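Acetyl-CoA acetyltransferase A (Ascaris suum, PDB 6BJA) probably catalyses acetyl transfer between coenzyme A thioesters, as a thiolase of lipid metabolism, and binds coenzyme A. Local coordinates at residues V11-A16 against I392-L397; S97-I102 against G378-C383. All blocks are in the same frame, centred on the assembly; numbering follows the deposited sequence.

Interaction 1: V11-A16 against I392-L397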
loop_
_atom_site.group_PDB
_atom_site.type_symbol
_atom_site.label_atom_id
_atom_site.label_comp_id
_atom_site.label_asym_id
_atom_site.label_seq_id
_atom_site.Cartn_x
_atom_site.Cartn_y
_atom_site.Cartn_z
ATOM N N VAL A 11 19.632 2.727 -44.994
ATOM C CA VAL A 11 19.752 2.509 -43.558
ATOM C C VAL A 11 20.601 1.284 -43.252
ATOM O O VAL A 11 20.263 0.169 -43.637
ATOM C CB VAL A 11 18.361 2.327 -42.928
ATOM C CG1 VAL A 11 18.449 2.074 -41.437
ATOM C CG2 VAL A 11 17.498 3.554 -43.190
ATOM N N TYR A 12 21.716 1.506 -42.562
ATOM C CA TYR A 12 22.600 0.404 -42.182
ATOM C C TYR A 12 22.611 0.177 -40.687
ATOM O O TYR A 12 22.437 1.110 -39.908
ATOM C CB TYR A 12 24.021 0.677 -42.663
ATOM C CG TYR A 12 24.135 0.639 -44.160
ATOM C CD1 TYR A 12 23.949 1.793 -44.909
ATOM C CD2 TYR A 12 24.419 -0.543 -44.827
ATOM C CE1 TYR A 12 24.051 1.770 -46.289
ATOM C CE2 TYR A 12 24.513 -0.581 -46.204
ATOM C CZ TYR A 12 24.331 0.585 -46.928
ATOM O OH TYR A 12 24.424 0.551 -48.295
ATOM N N ILE A 13 22.801 -1.083 -40.304
ATOM C CA ILE A 13 23.034 -1.466 -38.921
ATOM C C ILE A 13 24.540 -1.547 -38.711
ATOM O O ILE A 13 25.195 -2.346 -39.368
ATOM C CB ILE A 13 22.377 -2.826 -38.614
ATOM C CG1 ILE A 13 20.857 -2.706 -38.745
ATOM C CG2 ILE A 13 22.743 -3.309 -37.224
ATOM C CD1 ILE A 13 20.102 -4.010 -38.715
ATOM N N LEU A 14 25.080 -0.730 -37.816
ATOM C CA LEU A 14 26.519 -0.749 -37.530
ATOM C C LEU A 14 26.860 -1.722 -36.422
ATOM O O LEU A 14 27.957 -2.288 -36.412
ATOM C CB LEU A 14 27.012 0.629 -37.143
ATOM C CG LEU A 14 26.826 1.736 -38.179
ATOM C CD1 LEU A 14 27.515 3.006 -37.701
ATOM C CD2 LEU A 14 27.364 1.313 -39.545
ATOM N N SER A 15 25.926 -1.916 -35.494
ATOM C CA SER A 15 26.134 -2.769 -34.345
ATOM C C SER A 15 24.797 -3.243 -33.823
ATOM O O SER A 15 23.773 -2.590 -34.048
ATOM C CB SER A 15 26.897 -2.041 -33.242
ATOM O OG SER A 15 26.170 -0.917 -32.780
ATOM N N ALA A 16 24.841 -4.364 -33.108
ATOM C CA ALA A 16 23.634 -5.053 -32.626
ATOM C C ALA A 16 24.050 -5.953 -31.463
ATOM O O ALA A 16 24.772 -6.929 -31.654
ATOM C CB ALA A 16 23.008 -5.854 -33.729
ATOM N N ILE A 392 10.506 -6.674 -40.050
ATOM C CA ILE A 392 11.609 -5.971 -40.684
ATOM C C ILE A 392 12.378 -6.967 -41.547
ATOM O O ILE A 392 12.552 -8.129 -41.180
ATOM C CB ILE A 392 12.534 -5.265 -39.624
ATOM C CG1 ILE A 392 13.553 -4.341 -40.282
ATOM C CG2 ILE A 392 13.213 -6.264 -38.742
ATOM C CD1 ILE A 392 14.172 -3.343 -39.278
ATOM N N LEU A 393 12.784 -6.492 -42.721
ATOM C CA LEU A 393 13.607 -7.248 -43.653
ATOM C C LEU A 393 15.029 -6.717 -43.640
ATOM O O LEU A 393 15.249 -5.511 -43.836
ATOM C CB LEU A 393 13.014 -7.147 -45.063
ATOM C CG LEU A 393 13.836 -7.764 -46.197
ATOM C CD1 LEU A 393 13.829 -9.280 -46.090
ATOM C CD2 LEU A 393 13.262 -7.297 -47.547
ATOM N N ILE A 394 15.986 -7.609 -43.398
ATOM C CA ILE A 394 17.383 -7.212 -43.366
ATOM C C ILE A 394 18.268 -8.080 -44.237
ATOM O O ILE A 394 17.982 -9.255 -44.472
ATOM C CB ILE A 394 17.922 -7.199 -41.942
ATOM C CG1 ILE A 394 17.913 -8.569 -41.305
ATOM C CG2 ILE A 394 17.122 -6.204 -41.074
ATOM C CD1 ILE A 394 18.796 -8.600 -40.075
ATOM N N LYS A 395 19.341 -7.466 -44.727
ATOM C CA LYS A 395 20.360 -8.151 -45.508
ATOM C C LYS A 395 21.652 -8.098 -44.731
ATOM O O LYS A 395 22.088 -7.021 -44.327
ATOM C CB LYS A 395 20.560 -7.499 -46.880
ATOM C CG LYS A 395 21.624 -8.218 -47.732
ATOM C CD LYS A 395 21.803 -7.591 -49.117
ATOM C CE LYS A 395 22.349 -6.166 -49.035
ATOM N NZ LYS A 395 22.636 -5.550 -50.372
ATOM N N LYS A 396 22.249 -9.260 -44.504
ATOM C CA LYS A 396 23.534 -9.333 -43.833
ATOM C C LYS A 396 24.630 -9.001 -44.839
ATOM O O LYS A 396 24.595 -9.468 -45.972
ATOM C CB LYS A 396 23.722 -10.714 -43.230
ATOM C CG LYS A 396 24.911 -10.891 -42.307
ATOM C CD LYS A 396 24.715 -10.129 -41.007
ATOM C CE LYS A 396 25.892 -10.295 -40.053
ATOM N NZ LYS A 396 26.099 -11.678 -39.592
ATOM N N LEU A 397 25.590 -8.180 -44.424
ATOM C CA LEU A 397 26.663 -7.747 -45.310
ATOM C C LEU A 397 27.907 -8.593 -45.076
ATOM O O LEU A 397 27.935 -9.427 -44.166
ATOM C CB LEU A 397 26.947 -6.260 -45.094
ATOM C CG LEU A 397 25.691 -5.408 -45.338
ATOM C CD1 LEU A 397 25.942 -3.956 -45.011
ATOM C CD2 LEU A 397 25.187 -5.553 -46.765
ATOM O OXT LEU A 397 28.907 -8.475 -45.798
#
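Y12 and I13, near the start of the chain, meet L397 and I394 at its very end, joining the first strand to the last in the layered alpha-beta-alpha-beta-alpha thiolase fold. Strands 11-23 and 388-396 are not sheet neighbours: strand 280-289 runs between them, and the closest CA atoms, those of I13 and I394, stay 9.2 Å apart, so the contact is made by apolar side chains reaching past that strand. V11, pointing to the same side as I13, packs on I109 and Q110 of helix 97-110, and its backbone pairs with V282; Y12 points to the other side. The tyrosine ring is anti to the carbonyl carbon (chi1 -68°), which brings its CD2-CE2 edge to the C-terminal leucine: L397 CD1 lies near the ring plane, 3.7 Å from Y12 CD2 and 3.9 Å from Y12 CE2. The two side chains cross at about a right angle, and P278 touches the tyrosine too. L397 is exposed, but its carboxylate is tied down by a hydrogen bond between L397 O and S374 OG. I13 is the buried half of the contact. Its CD1, at the end of an extended chain (chi2 170°), comes to 4.4 Å from I394 CG2, a loose touch; I394 also packs on L368 and V369 of helix 357-371, while I13 leans on L265 of strand 257-267. Beyond it the first strand leaves the partner segment. L14 has a helix-like psi of -30°, consistent with an irregularity in the strand, and packs on L50 and A266, whereas S15 OG is hydrogen-bonded to the carbonyl oxygen of A44. A16 returns to helix 357-371, its side chain on V366 and its carbonyl O hydrogen-bonded to H370 NE2.

Interaction 2: S97-I102 against G378-C383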
loop_
_atom_site.group_PDB
_atom_site.type_symbol
_atom_site.label_atom_id
_atom_site.label_comp_id
_atom_site.label_asym_id
_atom_site.label_seq_id
_atom_site.Cartn_x
_atom_site.Cartn_y
_atom_site.Cartn_z
ATOM N N SER A 97 7.494 -2.780 -28.845
ATOM C CA SER A 97 8.058 -1.453 -28.571
ATOM C C SER A 97 9.423 -1.208 -29.203
ATOM O O SER A 97 9.640 -0.169 -29.820
ATOM C CB SER A 97 8.179 -1.199 -27.067
ATOM O OG SER A 97 6.922 -1.181 -26.399
ATOM N N SER A 98 10.371 -2.123 -29.060
ATOM C CA SER A 98 11.699 -1.784 -29.568
ATOM C C SER A 98 11.900 -2.194 -31.009
ATOM O O SER A 98 12.891 -1.799 -31.624
ATOM C CB SER A 98 12.809 -2.358 -28.680
ATOM O OG SER A 98 12.706 -3.758 -28.438
ATOM N N MET A 99 10.966 -2.966 -31.577
ATOM C CA MET A 99 10.959 -3.057 -33.023
ATOM C C MET A 99 10.480 -1.722 -33.606
ATOM O O MET A 99 11.032 -1.238 -34.577
ATOM C CB MET A 99 10.080 -4.205 -33.506
ATOM C CG MET A 99 10.050 -4.308 -34.999
ATOM S SD MET A 99 11.534 -5.039 -35.675
ATOM C CE MET A 99 11.349 -6.799 -35.217
ATOM N N LYS A 100 9.451 -1.136 -33.009
ATOM C CA LYS A 100 8.998 0.193 -33.413
ATOM C C LYS A 100 10.125 1.212 -33.267
ATOM O O LYS A 100 10.299 2.085 -34.114
ATOM C CB LYS A 100 7.760 0.595 -32.595
ATOM C CG LYS A 100 7.265 2.014 -32.808
ATOM C CD LYS A 100 6.853 2.292 -34.241
ATOM C CE LYS A 100 6.106 3.621 -34.323
ATOM N NZ LYS A 100 5.849 4.002 -35.725
ATOM N N ALA A 101 10.911 1.088 -32.204
ATOM C CA ALA A 101 12.040 1.992 -32.012
ATOM C C ALA A 101 12.987 1.917 -33.194
ATOM O O ALA A 101 13.444 2.951 -33.697
ATOM C CB ALA A 101 12.767 1.673 -30.731
ATOM N N ILE A 102 13.310 0.700 -33.631
ATOM C CA ILE A 102 14.207 0.525 -34.766
ATOM C C ILE A 102 13.578 1.109 -36.042
ATOM O O ILE A 102 14.248 1.785 -36.817
ATOM C CB ILE A 102 14.587 -0.958 -34.976
ATOM C CG1 ILE A 102 15.443 -1.441 -33.806
ATOM C CG2 ILE A 102 15.346 -1.159 -36.299
ATOM C CD1 ILE A 102 15.642 -2.938 -33.744
ATOM N N GLY A 378 17.104 -11.888 -44.031
ATOM C CA GLY A 378 16.394 -12.363 -42.862
ATOM C C GLY A 378 15.173 -11.488 -42.591
ATOM O O GLY A 378 15.116 -10.308 -42.960
ATOM N N VAL A 379 14.182 -12.085 -41.942
ATOM C CA VAL A 379 13.005 -11.360 -41.478
ATOM C C VAL A 379 12.800 -11.585 -39.990
ATOM O O VAL A 379 12.831 -12.719 -39.515
ATOM C CB VAL A 379 11.729 -11.780 -42.235
ATOM C CG1 VAL A 379 10.480 -11.073 -41.653
ATOM C CG2 VAL A 379 11.865 -11.442 -43.684
ATOM N N ALA A 380 12.613 -10.490 -39.253
ATOM C CA ALA A 380 12.230 -10.563 -37.856
ATOM C C ALA A 380 10.827 -9.995 -37.727
ATOM O O ALA A 380 10.544 -8.923 -38.262
ATOM C CB ALA A 380 13.211 -9.809 -36.971
ATOM N N ALA A 381 9.970 -10.727 -37.021
ATOM C CA ALA A 381 8.572 -10.338 -36.838
ATOM C C ALA A 381 8.122 -10.545 -35.404
ATOM O O ALA A 381 8.551 -11.476 -34.733
ATOM C CB ALA A 381 7.700 -11.105 -37.764
ATOM N N ILE A 382 7.264 -9.638 -34.923
ATOM C CA ILE A 382 6.817 -9.682 -33.534
ATOM C C ILE A 382 5.387 -9.150 -33.421
ATOM O O ILE A 382 5.053 -8.168 -34.068
ATOM C CB ILE A 382 7.790 -8.883 -32.624
ATOM C CG1 ILE A 382 7.444 -9.015 -31.154
ATOM C CG2 ILE A 382 7.904 -7.430 -33.077
ATOM C CD1 ILE A 382 8.679 -8.645 -30.260
ATOM N N CYS A 383 4.547 -9.874 -32.668
ATOM C CA CYS A 383 3.190 -9.438 -32.371
ATOM C C CYS A 383 3.147 -8.696 -31.048
ATOM O O CYS A 383 4.076 -8.775 -30.232
ATOM C CB CYS A 383 2.224 -10.630 -32.325
ATOM S SG CYS A 383 2.444 -11.763 -30.923
#
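M99 carries this contact, its side chain bridging from the first turn of helix 97-110 to A380 and I382 on strand 377-384. Helix 97-110 packs with helix 357-371 against the sheet, both being helices of the central layer of the thiolase fold, and the predicted nucleophilic cysteine, here C95 seen as S-hydroxycysteine, sits just ahead of helix 97-110. M99 leaves the helix with CG anti to the backbone N and then bends at both chi2 (77°) and chi3 (73°), which folds the methyl back over the strand. CE ends 4.0 Å from A380 CB and 4.1 Å from I382 CG2, so it lies against two residues that face the helix from the same side of the strand. At the root of the same side chain, M99 CB packs 3.9 Å from I382 CG2, and the isoleucine branch is thereby touched at both ends of the methionine. With I382 CG1 opposite the backbone N (chi1 -174°), CG2 is left between the backbone N and the carbonyl carbon, from where it faces M99 CB. A381, between them, points away and packs on V303 of helix 298-310. All three contact residues are buried, and V365 of helix 357-371 with S390 and I392 of the neighbouring strand also lie on M99. The active centre is near: the I382 side chain is about 5 Å from that of H355, a predicted proton acceptor, and C383, predicted to share that role, follows it in the strand. At the helix start, S98 OG is hydrogen-bonded to G358 O and A362 N. The strand's backbone is touched too: M99 CE lies 3.8 Å from A380 O.

How the interactions relate
From the N terminus the chain first lays down strand 11-23, passes through helix 97-110, and much later adds strands 377-384 and 388-396. Interaction 2 closes a loop of 275 residues between its segments and is nested inside the 375-residue loop closed by interaction 1, which brings the two ends of the chain together. Both join the N-terminal family region to the C-terminal one, the first strand to strand across an intervening one, the second helix to sheet. Their centres lie 12 Å apart, and the late segments are neighbours: I392 N lies 2.9 Å from A380 O and I394 O 2.8 Å from G378 N, probable hydrogen bonds of adjacent strands.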